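Putative amidohydrolase (Unidentified, PDB 3FEQ) is a zinc-binding member of the amidohydrolase superfamily that probably works as a prolidase, hydrolysing dipeptides that end in proline. Local coordinates at residues C[346-351]-C[386-391]; C[225-230]-C[359-364]; C[27-32]-C[375-380]. All coordinates share one frame; numbering follows the deposited sequence. Where two conformers were deposited one is given.

Interaction 1: residues C[346-351]-C[386-391]; sequences LEALRS and EDIGVV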
# COMPACT_ATOMS: atom_id res chain seq x y z
N LEU C 346 41.62 14.10 39.67
CA LEU C 346 41.77 15.14 38.64
C LEU C 346 41.20 14.64 37.33
O LEU C 346 40.39 15.31 36.69
CB LEU C 346 43.24 15.49 38.42
CG LEU C 346 43.60 16.94 38.06
CD1 LEU C 346 44.83 16.96 37.17
CD2 LEU C 346 42.46 17.72 37.42
N GLU C 347 41.64 13.45 36.94
CA GLU C 347 41.13 12.81 35.74
C GLU C 347 39.61 12.59 35.78
O GLU C 347 38.91 12.86 34.80
CB GLU C 347 41.88 11.49 35.49
CG GLU C 347 41.55 10.81 34.17
CD GLU C 347 41.61 11.73 32.97
OE1 GLU C 347 42.56 12.54 32.88
OE2 GLU C 347 40.70 11.64 32.10
N ALA C 348 39.09 12.16 36.92
CA ALA C 348 37.65 11.98 37.10
C ALA C 348 36.88 13.28 36.84
O ALA C 348 35.86 13.28 36.15
CB ALA C 348 37.35 11.46 38.49
N LEU C 349 37.41 14.39 37.33
CA LEU C 349 36.79 15.67 37.09
C LEU C 349 36.99 16.16 35.66
O LEU C 349 36.16 16.90 35.13
CB LEU C 349 37.31 16.70 38.09
CG LEU C 349 37.00 16.48 39.57
CD1 LEU C 349 37.70 17.55 40.38
CD2 LEU C 349 35.51 16.50 39.86
N ARG C 350 38.08 15.74 35.02
CA ARG C 350 38.34 16.16 33.64
C ARG C 350 37.36 15.52 32.68
O ARG C 350 36.99 16.12 31.66
CB ARG C 350 39.78 15.83 33.21
CG ARG C 350 40.80 16.92 33.49
CD ARG C 350 41.95 16.84 32.50
NE ARG C 350 43.09 17.67 32.91
CZ ARG C 350 44.12 17.25 33.64
NH1 ARG C 350 44.18 15.98 34.04
NH2 ARG C 350 45.10 18.08 33.97
N SER C 351 36.95 14.30 33.01
CA SER C 351 36.10 13.52 32.13
C SER C 351 34.73 14.16 31.96
O SER C 351 34.13 14.08 30.89
CB SER C 351 35.95 12.09 32.66
OG SER C 351 37.09 11.32 32.33
N GLU C 386 40.72 16.82 46.43
CA GLU C 386 41.20 15.96 47.51
C GLU C 386 40.18 14.98 48.06
O GLU C 386 40.52 13.87 48.45
CB GLU C 386 41.76 16.79 48.65
CG GLU C 386 43.27 16.70 48.75
CD GLU C 386 43.89 18.01 49.18
OE1 GLU C 386 44.71 18.56 48.41
OE2 GLU C 386 43.53 18.51 50.27
N ASP C 387 38.93 15.41 48.14
CA ASP C 387 37.84 14.48 48.41
C ASP C 387 36.87 14.40 47.24
O ASP C 387 36.09 15.31 46.99
CB ASP C 387 37.11 14.86 49.70
CG ASP C 387 35.98 13.89 50.03
OD1 ASP C 387 36.13 12.67 49.76
OD2 ASP C 387 34.95 14.34 50.56
N ILE C 388 36.91 13.28 46.52
CA ILE C 388 36.05 13.08 45.37
C ILE C 388 34.60 12.95 45.80
O ILE C 388 33.69 13.19 45.01
CB ILE C 388 36.47 11.85 44.55
CG1 ILE C 388 35.76 11.84 43.20
CG2 ILE C 388 36.21 10.56 45.33
CD1 ILE C 388 35.97 13.07 42.37
N GLY C 389 34.38 12.63 47.07
CA GLY C 389 33.04 12.48 47.61
C GLY C 389 32.20 13.74 47.63
O GLY C 389 30.99 13.66 47.79
N VAL C 390 32.82 14.91 47.47
CA VAL C 390 32.07 16.18 47.49
C VAL C 390 31.26 16.35 46.21
O VAL C 390 30.37 17.20 46.12
CB VAL C 390 32.95 17.45 47.77
CG1 VAL C 390 33.99 17.18 48.83
CG2 VAL C 390 33.61 17.97 46.51
N VAL C 391 31.55 15.49 45.24
CA VAL C 391 30.86 15.49 43.97
C VAL C 391 30.10 14.19 43.80
O VAL C 391 29.05 14.17 43.19
CB VAL C 391 31.85 15.62 42.81
CG1 VAL C 391 31.12 15.81 41.55
CG2 VAL C 391 32.75 16.81 43.02

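Interaction 2: residues C[225-230]-C[359-364]; sequences NTYVMA and IVNMQG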
# COMPACT_ATOMS: atom_id res chain seq x y z
N ASN C 225 28.05 18.22 9.52
CA ASN C 225 29.02 18.72 10.49
C ASN C 225 28.77 18.26 11.91
O ASN C 225 28.78 19.05 12.85
CB ASN C 225 29.18 20.24 10.42
CG ASN C 225 29.61 20.72 9.04
OD1 ASN C 225 30.61 20.24 8.48
ND2 ASN C 225 28.84 21.65 8.47
N THR C 226 28.55 16.96 12.05
CA THR C 226 28.63 16.33 13.35
C THR C 226 29.40 14.98 13.25
O THR C 226 30.18 14.78 12.32
CB THR C 226 27.22 16.19 13.97
OG1 THR C 226 27.32 15.86 15.37
CG2 THR C 226 26.39 15.13 13.24
N TYR C 227 29.18 14.09 14.22
CA TYR C 227 29.87 12.82 14.32
C TYR C 227 28.90 11.69 14.74
O TYR C 227 27.77 11.94 15.13
CB TYR C 227 30.99 12.93 15.37
CG TYR C 227 30.45 13.26 16.75
CD1 TYR C 227 30.17 12.26 17.67
CD2 TYR C 227 30.15 14.56 17.10
CE1 TYR C 227 29.63 12.56 18.92
CE2 TYR C 227 29.61 14.86 18.35
CZ TYR C 227 29.35 13.84 19.25
OH TYR C 227 28.81 14.14 20.48
N VAL C 228 29.40 10.46 14.71
CA VAL C 228 28.66 9.30 15.16
C VAL C 228 29.24 8.80 16.48
O VAL C 228 30.45 8.64 16.62
CB VAL C 228 28.82 8.16 14.14
CG1 VAL C 228 28.40 6.83 14.73
CG2 VAL C 228 28.04 8.46 12.91
N MET C 229 28.37 8.57 17.46
CA MET C 229 28.74 7.82 18.66
C MET C 229 28.24 6.40 18.49
O MET C 229 27.24 6.17 17.83
CB MET C 229 28.15 8.46 19.92
CG MET C 229 26.65 8.76 19.89
SD MET C 229 26.14 9.78 21.29
CE MET C 229 26.23 8.52 22.54
N ALA C 230 28.94 5.44 19.09
CA ALA C 230 28.72 4.04 18.74
C ALA C 230 28.88 3.10 19.92
O ALA C 230 29.88 3.12 20.62
CB ALA C 230 29.64 3.63 17.60
N ILE C 359 34.15 16.44 23.53
CA ILE C 359 33.30 15.42 22.94
C ILE C 359 32.07 16.06 22.27
O ILE C 359 31.81 15.82 21.09
CB ILE C 359 32.88 14.40 23.98
CG1 ILE C 359 34.04 13.46 24.29
CG2 ILE C 359 31.63 13.62 23.53
CD1 ILE C 359 33.75 12.49 25.41
N VAL C 360 31.38 16.93 23.01
CA VAL C 360 30.24 17.64 22.44
C VAL C 360 30.60 18.84 21.57
O VAL C 360 29.71 19.64 21.26
CB VAL C 360 29.17 18.03 23.51
CG1 VAL C 360 28.65 16.80 24.23
CG2 VAL C 360 29.72 19.04 24.51
N ASN C 361 31.87 18.93 21.13
CA ASN C 361 32.40 20.01 20.26
C ASN C 361 32.21 21.42 20.80
O ASN C 361 32.00 22.35 20.03
CB ASN C 361 31.79 19.97 18.85
CG ASN C 361 32.30 18.82 18.02
OD1 ASN C 361 33.49 18.75 17.72
ND2 ASN C 361 31.40 17.94 17.58
N MET C 362 32.23 21.56 22.12
CA MET C 362 32.01 22.86 22.73
C MET C 362 33.27 23.30 23.46
O MET C 362 33.19 23.93 24.52
CB MET C 362 30.82 22.80 23.69
CG MET C 362 29.46 22.78 23.02
SD MET C 362 28.98 24.35 22.26
CE MET C 362 27.39 24.68 23.02
N GLN C 363 34.43 22.96 22.88
CA GLN C 363 35.73 23.28 23.47
C GLN C 363 35.86 24.78 23.62
O GLN C 363 35.68 25.52 22.67
CB GLN C 363 36.89 22.68 22.67
CG GLN C 363 36.88 22.95 21.15
CD GLN C 363 36.01 21.98 20.33
OE1 GLN C 363 35.41 22.36 19.31
NE2 GLN C 363 35.96 20.72 20.77
N GLY C 364 36.03 25.26 24.85
CA GLY C 364 36.09 26.69 25.09
C GLY C 364 34.74 27.29 25.41
O GLY C 364 34.67 28.39 25.96

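Interaction 3: residues C[27-32]-C[375-380]; sequences VVIDGE and ADLVVL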
# COMPACT_ATOMS: atom_id res chain seq x y z
N VAL C 27 34.45 35.54 40.01
CA VAL C 27 34.07 35.28 38.63
C VAL C 27 32.84 36.08 38.23
O VAL C 27 31.79 36.00 38.87
CB VAL C 27 33.88 33.78 38.34
CG1 VAL C 27 33.42 33.06 39.57
CG2 VAL C 27 32.92 33.55 37.19
N VAL C 28 32.99 36.89 37.18
CA VAL C 28 32.00 37.88 36.81
C VAL C 28 31.22 37.48 35.57
O VAL C 28 31.79 37.36 34.47
CB VAL C 28 32.64 39.25 36.57
CG1 VAL C 28 31.58 40.30 36.39
CG2 VAL C 28 33.55 39.61 37.72
N ILE C 29 29.92 37.32 35.74
CA ILE C 29 29.04 36.86 34.67
C ILE C 29 28.31 38.07 34.10
O ILE C 29 27.68 38.81 34.85
CB ILE C 29 27.94 35.91 35.21
CG1 ILE C 29 28.52 34.82 36.13
CG2 ILE C 29 27.16 35.31 34.09
CD1 ILE C 29 29.51 33.91 35.48
N ASP C 30 28.36 38.24 32.79
CA ASP C 30 27.47 39.18 32.10
C ASP C 30 26.63 38.50 31.03
O ASP C 30 27.16 37.91 30.08
CB ASP C 30 28.25 40.36 31.49
CG ASP C 30 27.34 41.48 30.98
OD1 ASP C 30 27.38 41.77 29.76
OD2 ASP C 30 26.58 42.06 31.79
N GLY C 31 25.32 38.62 31.17
CA GLY C 31 24.39 37.90 30.32
C GLY C 31 24.51 36.43 30.62
O GLY C 31 24.23 35.98 31.73
N GLU C 32 24.99 35.68 29.63
CA GLU C 32 25.13 34.25 29.75
C GLU C 32 26.59 33.84 29.73
O GLU C 32 26.91 32.65 29.79
CB GLU C 32 24.38 33.57 28.62
CG GLU C 32 22.94 34.02 28.48
CD GLU C 32 22.19 33.25 27.42
OE1 GLU C 32 20.98 33.50 27.25
OE2 GLU C 32 22.80 32.39 26.77
N ALA C 375 28.21 30.48 31.04
CA ALA C 375 28.19 30.55 32.48
C ALA C 375 27.45 29.38 33.11
O ALA C 375 26.42 29.55 33.78
CB ALA C 375 27.61 31.85 32.93
N ASP C 376 27.99 28.18 32.88
CA ASP C 376 27.47 26.96 33.49
C ASP C 376 28.38 26.59 34.64
O ASP C 376 29.45 26.02 34.43
CB ASP C 376 27.42 25.83 32.45
CG ASP C 376 26.19 25.91 31.54
OD1 ASP C 376 25.49 26.94 31.56
OD2 ASP C 376 25.93 24.93 30.80
N LEU C 377 27.97 26.94 35.85
CA LEU C 377 28.82 26.81 37.02
C LEU C 377 28.18 25.97 38.09
O LEU C 377 26.95 25.96 38.25
CB LEU C 377 29.15 28.17 37.62
CG LEU C 377 30.25 29.05 37.00
CD1 LEU C 377 31.25 28.24 36.19
CD2 LEU C 377 29.61 30.15 36.15
N VAL C 378 29.02 25.29 38.85
CA VAL C 378 28.60 24.59 40.05
C VAL C 378 29.37 25.19 41.20
O VAL C 378 30.56 25.49 41.07
CB VAL C 378 28.90 23.09 39.94
CG1 VAL C 378 28.78 22.43 41.28
CG2 VAL C 378 27.95 22.45 38.97
N VAL C 379 28.68 25.41 42.32
CA VAL C 379 29.34 25.82 43.54
C VAL C 379 29.32 24.72 44.59
O VAL C 379 28.27 24.22 44.98
CB VAL C 379 28.78 27.14 44.07
CG1 VAL C 379 29.24 27.38 45.49
CG2 VAL C 379 29.22 28.27 43.17
N LEU C 380 30.51 24.38 45.07
CA LEU C 380 30.76 23.14 45.75
C LEU C 380 31.28 23.43 47.15
O LEU C 380 32.19 24.23 47.32
CB LEU C 380 31.82 22.38 44.96
CG LEU C 380 31.53 20.97 44.46
CD1 LEU C 380 30.06 20.83 44.14
CD2 LEU C 380 32.39 20.70 43.25

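Interaction 1: residues C[346-351]-C[386-391]
Leu349 and Ala348, on one side of helix 345-351, meet Ile388 and Val391 of the loop that follows strand 377-380, and all the contact between them is apolar. Leu349 makes two of the three touches through a single methyl: CD2 lies 4.3 Å from Ile388 CD1 and 4.2 Å from Val391 CG2. The second torsion of Leu349 (chi2 175°) extends CD1 away from CA and turns CD2 off the line of the chain, toward the two branched residues. Ile388 CD1 reaches a second neighbour as well, standing 4.4 Å from Ala348 CB. Alanine suits this point because its backbone comes closest to the loop there, with the CA atoms of Ala348 and Ile388 8.5 Å apart, and one methyl spans what remains. The longer leucine beside it reaches from a position where CB does not aim straight at the loop. None of the four touching residues is charged.

No hydrogen bond crosses between the two segments. In the helix, Arg350 N donates to Leu346 O at 2.9 Å, and Leu349 O accepts a bond from Thr353 OG1 beyond the segment. In the loop, residues 388-390 form a short 3-10 segment, and Val391 N binds Ile388 O at 3.1 Å. Just before that segment, Asp387 OD1 accepts a weak bond from Gly389 N.

The apolar patch continues into its surroundings. Leu349 packs on Pro384 and Leu385, Ile388 on Arg337 and Ala340 of helix 335-340, and Val391 on Phe336 of the same helix. Met58 and Phe61 of strand 56-66 meet Leu349 and Val391, so the loop packs on two helices, 345-351 and 335-340, and on strand 56-66.

Interaction 2: residues C[225-230]-C[359-364]
Tyr227 meets Asn361 and the end of helix 354-359 along the length of its ring. CB points toward 359-364, and chi1 of 61° tucks CG over the backbone, flanked by N and C, from where the ring extends toward the helix end. CD2 comes first, 3.6 Å from Asn361 ND2. Ring and amide pass each other running contrary ways, their planes 66° apart. CE2 is also 3.6 Å from ND2, and 3.6 Å from Ile359 O, which approaches obliquely. Asn361 has positive phi and is the C-prime residue of a Schellman motif ending this helix, a conformation that asparagine adopts readily; Asn225 does the same for helix 211-223, two residues before Tyr227. The strand entered next, 228-234, belongs to a parallel sheet of the TIM-barrel type and carries the zinc ligand His231. Farther out, CZ lies 3.7 Å from Ile359 O, a carbonyl that accepts a hydrogen bond from Arg247 NH1; the same arginine makes a cation-pi contact with the ring. At the tip, OH is hydrogen-bonded to Arg106 NH1, and Ile359 CG2 lies 4.2 Å from this oxygen.

Interaction 3: residues C[27-32]-C[375-380]
The first torsion of Ile29 (chi1 -47°) sets CG1 anti to the carbonyl carbon and CG2 anti to the backbone N, so that both branches of this beta-branched residue can be used against 375-380. Leu377 has its CG likewise anti to the carbonyl carbon (chi1 -80°), and the two side chains reach toward each other tip to tip, with Ile29 CD1 3.8 Å from Leu377 CD2. Ala375 CB sits against both arms of Ile29. It is 3.7 Å from Ile29 CG2 and 3.8 Å from Ile29 CD1, so one small methyl serves both branches of the isoleucine where the chains run close.

Nearby, the backbones are joined directly. Ala375 N donates to Glu32 O at 2.8 Å. That carbonyl belongs to the tight connection between strands 20-30 and 33-38, where Gly31 and Glu32 have the backbone angles of a type II' turn. Glycine suits the first of these two places because its phi is positive.

Polar side chains stay clear of the apolar cluster. Glu32, exposed, directs its carboxylate away from 375-380 and forms a salt bridge with Arg404. Asp376 OD2 pairs with Arg128, and its OD1 takes a hydrogen bond from the backbone N of Arg404. The contact thus brings an N-terminal hairpin against strand 377-380 in the beta-rich domain that the two ends of the chain build beside the barrel.

Chemically the contact is divided: aliphatic groups give close, nondirectional packing in the buried part, whereas one backbone bond at the hairpin turn helps to position Ala375, which is also bonded to Gly405. The charge of Arg404 probably helps keep Glu32 ionised, and that of Arg128 probably does so for Asp376.

All three contacts are largely buried, though interactions 2 and 3 each include one exposed residue, Asn361 and Glu32. Interaction 1 is wholly aliphatic, interaction 3 adds a backbone hydrogen bond at a turn, and interaction 2 sets an aromatic ring against polar groups near arginines, nearest the centre of the chain. Interactions 1 and 3 use neighbouring stretches of the C-terminal chain and touch, Val391 CG2 packing 3.9 Å from Leu380 CD2; strand 56-66, which meets interaction 1, also pairs with strand 377-380 of interaction 3. Interaction 2 touches neither. In sequence it is nested within the loop closed by 27-32 and 375-380.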